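Local coordinates for CCHC-type domain-containing protein (Trypanosoma brucei brucei, PDB 7C4C) that probably acts as a zinc-knuckle-bearing 3'-5' RNA exonuclease of the RNase D type, binding manganese ions and guanosine monophosphate in its nuclease domain, at residues R36-D41 / V60-D65; P68-F73 / Y187-V192; R97-D102 / H194-S199. All coordinates share one frame; numbering follows the deposited sequence.

Contact 1. Residues R36-D41 / V60-D65. With MN (manganese (II) ion), chain I; MN (manganese (II) ion), chain H; 5GP (guanosine-5'-monophosphate), chain N.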
loop_
_atom_site.group_PDB
_atom_site.type_symbol
_atom_site.label_atom_id
_atom_site.label_comp_id
_atom_site.label_asym_id
_atom_site.label_seq_id
_atom_site.Cartn_x
_atom_site.Cartn_y
_atom_site.Cartn_z
ATOM N N ARG A 36 7.267 6.390 19.357
ATOM C CA ARG A 36 6.084 5.567 19.544
ATOM C C ARG A 36 5.960 4.502 18.469
ATOM O O ARG A 36 5.410 3.426 18.739
ATOM C CB ARG A 36 4.824 6.443 19.566
ATOM C CG ARG A 36 3.492 5.689 19.464
ATOM C CD ARG A 36 3.080 4.989 20.764
ATOM N NE ARG A 36 1.879 4.172 20.570
ATOM C CZ ARG A 36 1.901 2.882 20.245
ATOM N NH1 ARG A 36 3.058 2.254 20.091
ATOM N NH2 ARG A 36 0.767 2.212 20.082
ATOM N N SER A 37 6.482 4.776 17.267
ATOM C CA SER A 37 6.561 3.800 16.192
ATOM C C SER A 37 7.916 3.905 15.500
ATOM O O SER A 37 8.437 5.006 15.284
ATOM C CB SER A 37 5.433 4.013 15.176
ATOM O OG SER A 37 4.168 3.991 15.823
ATOM N N ILE A 38 8.476 2.760 15.132
ATOM C CA ILE A 38 9.728 2.699 14.391
ATOM C C ILE A 38 9.519 1.770 13.216
ATOM O O ILE A 38 9.222 0.587 13.414
ATOM C CB ILE A 38 10.885 2.187 15.257
ATOM C CG1 ILE A 38 10.943 2.956 16.569
ATOM C CG2 ILE A 38 12.192 2.298 14.506
ATOM C CD1 ILE A 38 11.979 2.410 17.541
ATOM N N ALA A 39 9.660 2.295 12.003
ATOM C CA ALA A 39 9.691 1.437 10.827
ATOM C C ALA A 39 11.023 0.716 10.771
ATOM O O ALA A 39 12.064 1.295 11.077
ATOM C CB ALA A 39 9.499 2.262 9.558
ATOM N N LEU A 40 10.998 -0.544 10.370
ATOM C CA LEU A 40 12.200 -1.362 10.335
ATOM C C LEU A 40 12.285 -2.129 9.029
ATOM O O LEU A 40 11.263 -2.508 8.447
ATOM C CB LEU A 40 12.234 -2.354 11.491
ATOM C CG LEU A 40 12.491 -1.780 12.880
ATOM C CD1 LEU A 40 12.395 -2.920 13.881
ATOM C CD2 LEU A 40 13.866 -1.118 12.941
ATOM N N ASP A 41 13.524 -2.363 8.588
ATOM C CA ASP A 41 13.800 -3.181 7.413
ATOM C C ASP A 41 15.257 -3.642 7.483
ATOM O O ASP A 41 16.065 -3.086 8.232
ATOM C CB ASP A 41 13.502 -2.397 6.126
ATOM C CG ASP A 41 13.378 -3.287 4.901
ATOM O OD1 ASP A 41 12.671 -4.316 4.965
ATOM O OD2 ASP A 41 13.981 -2.938 3.862
ATOM N N VAL A 60 20.529 -2.837 9.077
ATOM C CA VAL A 60 19.195 -2.714 9.647
ATOM C C VAL A 60 18.825 -1.243 9.538
ATOM O O VAL A 60 19.547 -0.382 10.058
ATOM C CB VAL A 60 19.144 -3.194 11.106
ATOM C CG1 VAL A 60 17.794 -2.880 11.716
ATOM C CG2 VAL A 60 19.405 -4.691 11.191
ATOM N N GLN A 61 17.729 -0.948 8.838
ATOM C CA GLN A 61 17.284 0.421 8.618
ATOM C C GLN A 61 16.139 0.733 9.569
ATOM O O GLN A 61 15.253 -0.099 9.771
ATOM C CB GLN A 61 16.819 0.634 7.181
ATOM C CG GLN A 61 17.821 0.201 6.128
ATOM C CD GLN A 61 17.556 -1.199 5.616
ATOM O OE1 GLN A 61 18.049 -2.180 6.171
ATOM N NE2 GLN A 61 16.803 -1.294 4.532
ATOM N N ALA A 62 16.158 1.931 10.150
ATOM C CA ALA A 62 15.143 2.296 11.122
ATOM C C ALA A 62 14.738 3.748 10.932
ATOM O O ALA A 62 15.596 4.624 10.810
ATOM C CB ALA A 62 15.641 2.070 12.551
ATOM N N CYS A 63 13.433 4.004 10.941
ATOM C CA CYS A 63 12.902 5.348 10.744
ATOM C C CYS A 63 11.696 5.518 11.650
ATOM O O CYS A 63 10.709 4.792 11.497
ATOM C CB CYS A 63 12.508 5.569 9.279
ATOM S SG CYS A 63 11.927 7.226 8.939
ATOM N N SER A 64 11.764 6.474 12.576
ATOM C CA SER A 64 10.769 6.591 13.626
ATOM C C SER A 64 10.054 7.925 13.531
ATOM O O SER A 64 10.473 8.835 12.812
ATOM C CB SER A 64 11.404 6.455 15.017
ATOM O OG SER A 64 11.483 7.719 15.647
ATOM N N ASP A 65 8.967 8.040 14.296
ATOM C CA ASP A 65 8.235 9.299 14.379
ATOM C C ASP A 65 8.833 10.257 15.397
ATOM O O ASP A 65 8.218 11.276 15.703
ATOM C CB ASP A 65 6.756 9.043 14.697
ATOM C CG ASP A 65 6.536 8.241 15.988
ATOM O OD1 ASP A 65 7.380 8.259 16.909
ATOM O OD2 ASP A 65 5.473 7.585 16.080
HETATM MN MN MN I . 12.396 -5.966 3.735
HETATM MN MN MN H . 14.696 -3.414 1.821
HETATM P P 5GP N . 13.548 -6.336 1.179
HETATM O O1P 5GP N . 13.143 -5.770 -0.164
HETATM O O2P 5GP N . 13.870 -5.291 2.227
HETATM O O3P 5GP N . 12.659 -7.451 1.686
HETATM O "O5'" 5GP N . 14.953 -7.053 0.927
HETATM C "C5'" 5GP N . 15.666 -7.625 2.014
HETATM C "C4'" 5GP N . 16.754 -8.575 1.571
HETATM O "O4'" 5GP N . 16.177 -9.682 0.833
HETATM C "C3'" 5GP N . 17.812 -8.016 0.628
HETATM O "O3'" 5GP N . 18.815 -7.258 1.284
HETATM C "C2'" 5GP N . 18.349 -9.271 -0.043
HETATM O "O2'" 5GP N . 19.243 -9.957 0.821
HETATM C "C1'" 5GP N . 17.077 -10.107 -0.172
HETATM N N9 5GP N . 16.432 -9.916 -1.484
HETATM C C8 5GP N . 15.417 -9.078 -1.751
HETATM N N7 5GP N . 15.077 -9.184 -3.056
HETATM C C5 5GP N . 15.892 -10.108 -3.594
HETATM C C6 5GP N . 15.998 -10.627 -4.872
HETATM O O6 5GP N . 15.224 -10.199 -5.761
HETATM N N1 5GP N . 16.926 -11.570 -5.120
HETATM C C2 5GP N . 17.751 -12.012 -4.155
HETATM N N2 5GP N . 18.675 -12.955 -4.451
HETATM N N3 5GP N . 17.669 -11.523 -2.893
HETATM C C4 5GP N . 16.739 -10.575 -2.600
HETATM O O HOH W 1 11.084 -6.811 5.133
HETATM O O HOH W 2 14.018 -7.172 4.694
#

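Contact 2. Residues P68-F73 / Y187-V192. With MN (manganese (II) ion), chain H.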
loop_
_atom_site.group_PDB
_atom_site.type_symbol
_atom_site.label_atom_id
_atom_site.label_comp_id
_atom_site.label_asym_id
_atom_site.label_seq_id
_atom_site.Cartn_x
_atom_site.Cartn_y
_atom_site.Cartn_z
ATOM N N PRO A 68 13.178 13.346 12.234
ATOM C CA PRO A 68 13.082 13.236 10.761
ATOM C C PRO A 68 14.390 12.761 10.143
ATOM O O PRO A 68 15.076 13.467 9.404
ATOM C CB PRO A 68 12.716 14.667 10.344
ATOM C CG PRO A 68 13.169 15.554 11.466
ATOM C CD PRO A 68 13.523 14.707 12.661
ATOM N N VAL A 69 14.754 11.523 10.454
ATOM C CA VAL A 69 16.023 10.959 10.025
ATOM C C VAL A 69 15.837 9.462 9.877
ATOM O O VAL A 69 15.060 8.838 10.600
ATOM C CB VAL A 69 17.160 11.280 11.027
ATOM C CG1 VAL A 69 16.847 10.685 12.402
ATOM C CG2 VAL A 69 18.487 10.737 10.529
ATOM N N VAL A 70 16.544 8.888 8.917
ATOM C CA VAL A 70 16.587 7.449 8.720
ATOM C C VAL A 70 17.946 6.971 9.206
ATOM O O VAL A 70 18.985 7.394 8.675
ATOM C CB VAL A 70 16.376 7.082 7.246
ATOM C CG1 VAL A 70 16.742 5.640 7.036
ATOM C CG2 VAL A 70 14.948 7.369 6.834
ATOM N N PHE A 71 17.949 6.120 10.227
ATOM C CA PHE A 71 19.184 5.503 10.689
ATOM C C PHE A 71 19.477 4.251 9.876
ATOM O O PHE A 71 18.610 3.384 9.734
ATOM C CB PHE A 71 19.096 5.153 12.165
ATOM C CG PHE A 71 18.949 6.337 13.038
ATOM C CD1 PHE A 71 20.002 7.205 13.223
ATOM C CD2 PHE A 71 17.753 6.593 13.673
ATOM C CE1 PHE A 71 19.861 8.325 14.038
ATOM C CE2 PHE A 71 17.607 7.703 14.491
ATOM C CZ PHE A 71 18.667 8.568 14.667
ATOM N N LEU A 72 20.688 4.170 9.328
ATOM C CA LEU A 72 21.170 2.963 8.659
ATOM C C LEU A 72 22.275 2.350 9.516
ATOM O O LEU A 72 23.434 2.774 9.445
ATOM C CB LEU A 72 21.672 3.251 7.248
ATOM C CG LEU A 72 20.769 3.975 6.248
ATOM C CD1 LEU A 72 21.458 4.102 4.877
ATOM C CD2 LEU A 72 19.397 3.306 6.099
ATOM N N PHE A 73 21.903 1.341 10.306
ATOM C CA PHE A 73 22.824 0.644 11.195
ATOM C C PHE A 73 23.690 -0.320 10.391
ATOM O O PHE A 73 23.197 -1.346 9.898
ATOM C CB PHE A 73 22.042 -0.097 12.275
ATOM C CG PHE A 73 21.270 0.809 13.177
ATOM C CD1 PHE A 73 21.911 1.525 14.166
ATOM C CD2 PHE A 73 19.904 0.974 13.013
ATOM C CE1 PHE A 73 21.198 2.362 15.010
ATOM C CE2 PHE A 73 19.179 1.814 13.861
ATOM C CZ PHE A 73 19.826 2.503 14.858
ATOM N N TYR A 187 18.969 3.796 -1.517
ATOM C CA TYR A 187 18.016 2.724 -1.800
ATOM C C TYR A 187 17.515 2.097 -0.515
ATOM O O TYR A 187 16.327 1.758 -0.394
ATOM C CB TYR A 187 18.645 1.636 -2.676
ATOM C CG TYR A 187 17.762 0.408 -2.768
ATOM C CD1 TYR A 187 17.853 -0.616 -1.830
ATOM C CD2 TYR A 187 16.817 0.281 -3.787
ATOM C CE1 TYR A 187 17.018 -1.726 -1.903
ATOM C CE2 TYR A 187 15.991 -0.832 -3.873
ATOM C CZ TYR A 187 16.101 -1.829 -2.934
ATOM O OH TYR A 187 15.278 -2.923 -3.017
ATOM N N ALA A 188 18.426 1.886 0.438
ATOM C CA ALA A 188 18.067 1.203 1.671
ATOM C C ALA A 188 17.215 2.085 2.567
ATOM O O ALA A 188 16.402 1.575 3.345
ATOM C CB ALA A 188 19.334 0.763 2.397
ATOM N N ALA A 189 17.401 3.399 2.479
ATOM C CA ALA A 189 16.588 4.328 3.253
ATOM C C ALA A 189 15.152 4.355 2.753
ATOM O O ALA A 189 14.218 4.492 3.556
ATOM C CB ALA A 189 17.200 5.736 3.194
ATOM N N GLY A 190 14.958 4.210 1.440
ATOM C CA GLY A 190 13.624 4.355 0.871
ATOM C C GLY A 190 12.639 3.351 1.433
ATOM O O GLY A 190 11.478 3.684 1.691
ATOM N N ASP A 191 13.091 2.114 1.652
ATOM C CA ASP A 191 12.191 1.092 2.176
ATOM C C ASP A 191 11.601 1.504 3.525
ATOM O O ASP A 191 10.383 1.437 3.707
ATOM C CB ASP A 191 12.913 -0.252 2.245
ATOM C CG ASP A 191 12.970 -0.955 0.877
ATOM O OD1 ASP A 191 12.836 -0.268 -0.162
ATOM O OD2 ASP A 191 13.146 -2.195 0.824
ATOM N N VAL A 192 12.421 1.988 4.469
ATOM C CA VAL A 192 11.822 2.335 5.766
ATOM C C VAL A 192 10.999 3.614 5.663
ATOM O O VAL A 192 9.970 3.744 6.342
ATOM C CB VAL A 192 12.862 2.433 6.905
ATOM C CG1 VAL A 192 13.211 1.051 7.418
ATOM C CG2 VAL A 192 14.115 3.170 6.468
HETATM MN MN MN H . 14.696 -3.414 1.821
#

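Contact 3. Residues R97-D102 / H194-S199. With ZN (zinc ion), chain E; 5GP (guanosine-5'-monophosphate), chain P.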
loop_
_atom_site.group_PDB
_atom_site.type_symbol
_atom_site.label_atom_id
_atom_site.label_comp_id
_atom_site.label_asym_id
_atom_site.label_seq_id
_atom_site.Cartn_x
_atom_site.Cartn_y
_atom_site.Cartn_z
ATOM N N ARG A 97 5.828 0.546 18.855
ATOM C CA ARG A 97 5.390 -0.257 17.724
ATOM C C ARG A 97 6.523 -0.410 16.714
ATOM O O ARG A 97 7.217 0.556 16.398
ATOM C CB ARG A 97 4.168 0.390 17.071
ATOM C CG ARG A 97 3.707 -0.314 15.821
ATOM C CD ARG A 97 2.421 0.295 15.249
ATOM N NE ARG A 97 1.234 -0.012 16.051
ATOM C CZ ARG A 97 0.488 0.898 16.671
ATOM N NH1 ARG A 97 0.792 2.188 16.587
ATOM N NH2 ARG A 97 -0.569 0.519 17.373
ATOM N N LYS A 98 6.731 -1.627 16.218
ATOM C CA LYS A 98 7.715 -1.875 15.169
ATOM C C LYS A 98 6.971 -2.180 13.881
ATOM O O LYS A 98 6.252 -3.181 13.798
ATOM C CB LYS A 98 8.655 -3.029 15.518
ATOM C CG LYS A 98 8.960 -3.182 17.004
ATOM C CD LYS A 98 9.734 -1.999 17.539
ATOM C CE LYS A 98 10.230 -2.293 18.938
ATOM N NZ LYS A 98 9.166 -2.873 19.809
ATOM N N LEU A 99 7.159 -1.335 12.872
ATOM C CA LEU A 99 6.469 -1.491 11.604
ATOM C C LEU A 99 7.379 -2.194 10.608
ATOM O O LEU A 99 8.487 -1.724 10.326
ATOM C CB LEU A 99 6.015 -0.138 11.064
ATOM C CG LEU A 99 5.116 0.674 12.004
ATOM C CD1 LEU A 99 5.443 2.140 11.826
ATOM C CD2 LEU A 99 3.639 0.420 11.758
ATOM N N PHE A 100 6.907 -3.322 10.083
ATOM C CA PHE A 100 7.552 -4.024 8.986
ATOM C C PHE A 100 6.629 -3.986 7.784
ATOM O O PHE A 100 5.435 -3.690 7.900
ATOM C CB PHE A 100 7.865 -5.488 9.356
ATOM C CG PHE A 100 8.879 -5.638 10.457
ATOM C CD1 PHE A 100 8.523 -5.421 11.777
ATOM C CD2 PHE A 100 10.192 -6.009 10.170
ATOM C CE1 PHE A 100 9.449 -5.549 12.795
ATOM C CE2 PHE A 100 11.132 -6.139 11.184
ATOM C CZ PHE A 100 10.752 -5.903 12.504
ATOM N N PHE A 101 7.198 -4.290 6.620
ATOM C CA PHE A 101 6.424 -4.643 5.433
ATOM C C PHE A 101 6.877 -6.043 5.044
ATOM O O PHE A 101 7.984 -6.211 4.519
ATOM C CB PHE A 101 6.637 -3.646 4.302
ATOM C CG PHE A 101 5.613 -3.756 3.205
ATOM C CD1 PHE A 101 4.401 -3.086 3.306
ATOM C CD2 PHE A 101 5.857 -4.522 2.082
ATOM C CE1 PHE A 101 3.450 -3.177 2.293
ATOM C CE2 PHE A 101 4.896 -4.629 1.048
ATOM C CZ PHE A 101 3.700 -3.962 1.155
ATOM N N ASP A 102 6.025 -7.043 5.303
ATOM C CA ASP A 102 6.401 -8.465 5.261
ATOM C C ASP A 102 7.547 -8.746 6.226
ATOM O O ASP A 102 8.714 -8.526 5.896
ATOM C CB ASP A 102 6.793 -8.957 3.852
ATOM C CG ASP A 102 7.129 -10.476 3.830
ATOM O OD1 ASP A 102 6.885 -11.140 4.863
ATOM O OD2 ASP A 102 7.543 -11.033 2.784
ATOM N N HIS A 194 9.141 4.362 3.152
ATOM C CA HIS A 194 7.840 3.962 2.630
ATOM C C HIS A 194 6.991 3.342 3.723
ATOM O O HIS A 194 5.772 3.532 3.747
ATOM C CB HIS A 194 7.992 2.972 1.479
ATOM C CG HIS A 194 8.751 3.507 0.308
ATOM N ND1 HIS A 194 9.543 2.705 -0.488
ATOM C CD2 HIS A 194 8.815 4.750 -0.225
ATOM C CE1 HIS A 194 10.073 3.435 -1.453
ATOM N NE2 HIS A 194 9.648 4.678 -1.315
ATOM N N ILE A 195 7.621 2.594 4.630
ATOM C CA ILE A 195 6.873 1.891 5.672
ATOM C C ILE A 195 6.235 2.882 6.628
ATOM O O ILE A 195 5.042 2.790 6.935
ATOM C CB ILE A 195 7.786 0.899 6.418
ATOM C CG1 ILE A 195 8.215 -0.237 5.473
ATOM C CG2 ILE A 195 7.102 0.378 7.710
ATOM C CD1 ILE A 195 9.258 -1.175 6.089
ATOM N N LEU A 196 7.013 3.851 7.113
ATOM C CA LEU A 196 6.454 4.832 8.039
ATOM C C LEU A 196 5.399 5.694 7.355
ATOM O O LEU A 196 4.336 5.968 7.934
ATOM C CB LEU A 196 7.572 5.699 8.623
ATOM C CG LEU A 196 7.152 6.695 9.705
ATOM C CD1 LEU A 196 6.830 5.949 11.001
ATOM C CD2 LEU A 196 8.253 7.719 9.940
ATOM N N LEU A 197 5.671 6.135 6.124
ATOM C CA LEU A 197 4.665 6.899 5.395
ATOM C C LEU A 197 3.383 6.098 5.289
ATOM O O LEU A 197 2.284 6.632 5.483
ATOM C CB LEU A 197 5.192 7.280 4.006
ATOM C CG LEU A 197 4.329 8.032 2.991
ATOM C CD1 LEU A 197 5.217 8.700 1.956
ATOM C CD2 LEU A 197 3.424 7.097 2.272
ATOM N N LEU A 198 3.505 4.806 5.007
ATOM C CA LEU A 198 2.319 3.977 4.835
ATOM C C LEU A 198 1.533 3.866 6.134
ATOM O O LEU A 198 0.295 3.901 6.116
ATOM C CB LEU A 198 2.723 2.605 4.311
ATOM C CG LEU A 198 1.568 1.691 3.945
ATOM C CD1 LEU A 198 0.774 2.293 2.774
ATOM C CD2 LEU A 198 2.101 0.302 3.609
ATOM N N SER A 199 2.226 3.762 7.280
ATOM C CA SER A 199 1.510 3.633 8.548
ATOM C C SER A 199 0.627 4.833 8.847
ATOM O O SER A 199 -0.355 4.688 9.587
ATOM C CB SER A 199 2.477 3.422 9.707
ATOM O OG SER A 199 3.200 4.601 9.969
HETATM ZN ZN ZN E . 11.143 6.229 -1.980
HETATM P P 5GP P . 4.397 -10.445 -5.757
HETATM O O1P 5GP P . 2.962 -10.521 -6.230
HETATM O O2P 5GP P . 5.089 -11.786 -5.700
HETATM O O3P 5GP P . 5.227 -9.355 -6.396
HETATM O "O5'" 5GP P . 4.289 -9.987 -4.232
HETATM C "C5'" 5GP P . 5.356 -9.290 -3.597
HETATM C "C4'" 5GP P . 5.494 -9.674 -2.142
HETATM O "O4'" 5GP P . 5.122 -11.072 -1.967
HETATM C "C3'" 5GP P . 6.899 -9.564 -1.549
HETATM O "O3'" 5GP P . 7.214 -8.267 -1.065
HETATM C "C2'" 5GP P . 6.899 -10.633 -0.465
HETATM O "O2'" 5GP P . 6.246 -10.161 0.707
HETATM C "C1'" 5GP P . 6.039 -11.719 -1.112
HETATM N N9 5GP P . 6.843 -12.652 -1.936
HETATM C C8 5GP P . 6.496 -13.087 -3.163
HETATM N N7 5GP P . 7.446 -13.923 -3.643
HETATM C C5 5GP P . 8.406 -14.017 -2.697
HETATM C C6 5GP P . 9.599 -14.719 -2.630
HETATM O O6 5GP P . 9.944 -15.437 -3.595
HETATM N N1 5GP P . 10.368 -14.619 -1.535
HETATM C C2 5GP P . 10.003 -13.846 -0.496
HETATM N N2 5GP P . 10.790 -13.751 0.609
HETATM N N3 5GP P . 8.843 -13.154 -0.538
HETATM C C4 5GP P . 8.025 -13.222 -1.624
HETATM O O HOH W 3 12.006 7.669 -0.337
#

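Contact 1. Residues R36-D41 / V60-D65
Ala-39 and Cys-63 face each other as a hydrogen-bonded pair in the antiparallel ladder between strands 37-44 and 57-64, two central neighbours in the mixed sheet of an RNase H-like exonuclease domain. Backbone bonds carry most of the contact. Ala-39 N reaches Cys-63 O at 2.8 Å and Cys-63 N returns to Ala-39 O; Asp-41 and Gln-61 repeat the pattern, with Gln-61 N donating to Asp-41 O at 2.8 Å. Beyond the ladder, the carboxylate of Asp-65 turns back on the start of the other strand: OD1 accepts Arg-36 N at 3.1 Å through its syn lone pair, while the bond from Ser-37 N to OD2 is weak. This fold-back follows from chi1 of 57°, which sets CG between the backbone N and the carbonyl carbon.

Apolar contacts occupy the face of Ile-38, Leu-40 and Ala-62. The small methyl of Ala-62 leaves room for both neighbours, taking Leu-40 CD2 against its CB at 3.7 Å and Ile-38 CG2 at 4.0 Å.

On the other face the polar groups gather near the metals. Gln-61 bends at chi2, and its NE2 donates to Ala-188 O of helix 182-202, which steadies the amide beside Asp-41. Asp-41, well suited by its two oxygens, bridges both manganese ions; Glu-43 and Asp-191 join it on the ion bound by OD2, while the other takes two phosphate oxygens and two waters. Asp-41 OD1 lies 2.1 Å from one manganese and OD2 2.2 Å from the other, while O2P of guanosine monophosphate binds both.

Contact 2. Residues P68-F73 / Y187-V192
Val-70 and Val-192 meet through single methyl groups, CG1 of the first lying 3.7 Å from CG2 of the second where the two short side chains cross obliquely. The same Val-70 CG1 also rests on Ala-189 CB at 3.9 Å, bridging two residues that lie almost one helical turn apart. It can do so because chi1 of 167° places CG1 opposite the backbone N, on the side facing the helix. Two residues further along the strand, Leu-72 extends its longer side chain to the helix backbone: CD2 comes within 4.1 Å of Ala-189 CA and lies 4.5 Å from Ala-188 CB. Alanine suits both helix positions, since a side chain of one carbon lets the leucine methyl come close to the main chain.

Around this first shell, the axes of strand residues 70-73 and helix residues 187-192 approach to 8.9 Å, with 124° between their directions. Gln-61 and Cys-63 of the neighbouring strand 57-64 continue the packing surface, Gln-61 touching both Leu-72 and Val-192. Phe-71 and Phe-73 turn to the opposite face of the sheet, where helix 22-33 packs on them.

Further out, Asp-191 occupies a different side of the helix from Val-192 and binds a manganese ion through OD2 at 2.2 Å. Asp-41 and Glu-43 complete the protein ligands of that ion.

No hydrogen bond crosses between the two segments; the join rests on apolar packing alone, which seats on the sheet the same helical turn that presents a carboxylate to the metal.

Contact 3. Residues R97-D102 / H194-S199
Leu-99 and Ile-195 form the heart of an apolar interface between strand 97-100 and helix 182-202, Leu-99 CB lying 3.6 Å from Ile-195 CG2. Ile-195 divides its branches: CG2 stays by Leu-99, whereas CG1 packs 3.9 Å from Phe-101 CB and CD1 reaches the Phe-101 backbone N. The Phe-101 ring, broad enough to extend the surface, meets Leu-198 CD2 obliquely, at 4.0 Å from CE1.

The one hydroxyl at the interface is satisfied within its own helix. Ser-199 sits against the methyls of Leu-99, and its OG donates to Leu-196 O at 2.7 Å, chi1 of 71° turning the buried oxygen back to that carbonyl.

Ligand contacts lie at the margins. His-194 NE2 binds a zinc ion at 2.2 Å, together with Glu-158 and a water. Asp-102 accepts a hydrogen bond on OD2 from O2' of a guanosine monophosphate at 2.6 Å, and its side chain also caps a backbone N just beyond, in the turn that leads into helix 104-114.

With the axes of residues 97-100 and 194-199 8.4 Å apart at closest approach, the helix packs across the sheet in the alpha/beta layering of the RNase H-like exonuclease fold.

In the fold
The three contacts belong to one sheet and one helix of the exonuclease domain. Contact 1 pairs the central strands, and its centre lies about 8 Å from those of contacts 2 and 3, which are about 12 Å apart and use successive parts of helix 182-202. Strand 70-74 flanks contact 1 through Ala-62 O, 2.8 Å from Phe-71 N; on the other edge Leu-40 N lies 2.8 Å from Leu-99 O. The helix also packs on contact 1 itself, Ile-195 CG2 standing 3.6 Å from Ala-39 CB. Contacts 1 and 2 meet at one manganese ion, bound by Asp-41 from the sheet and Asp-191 from the helix.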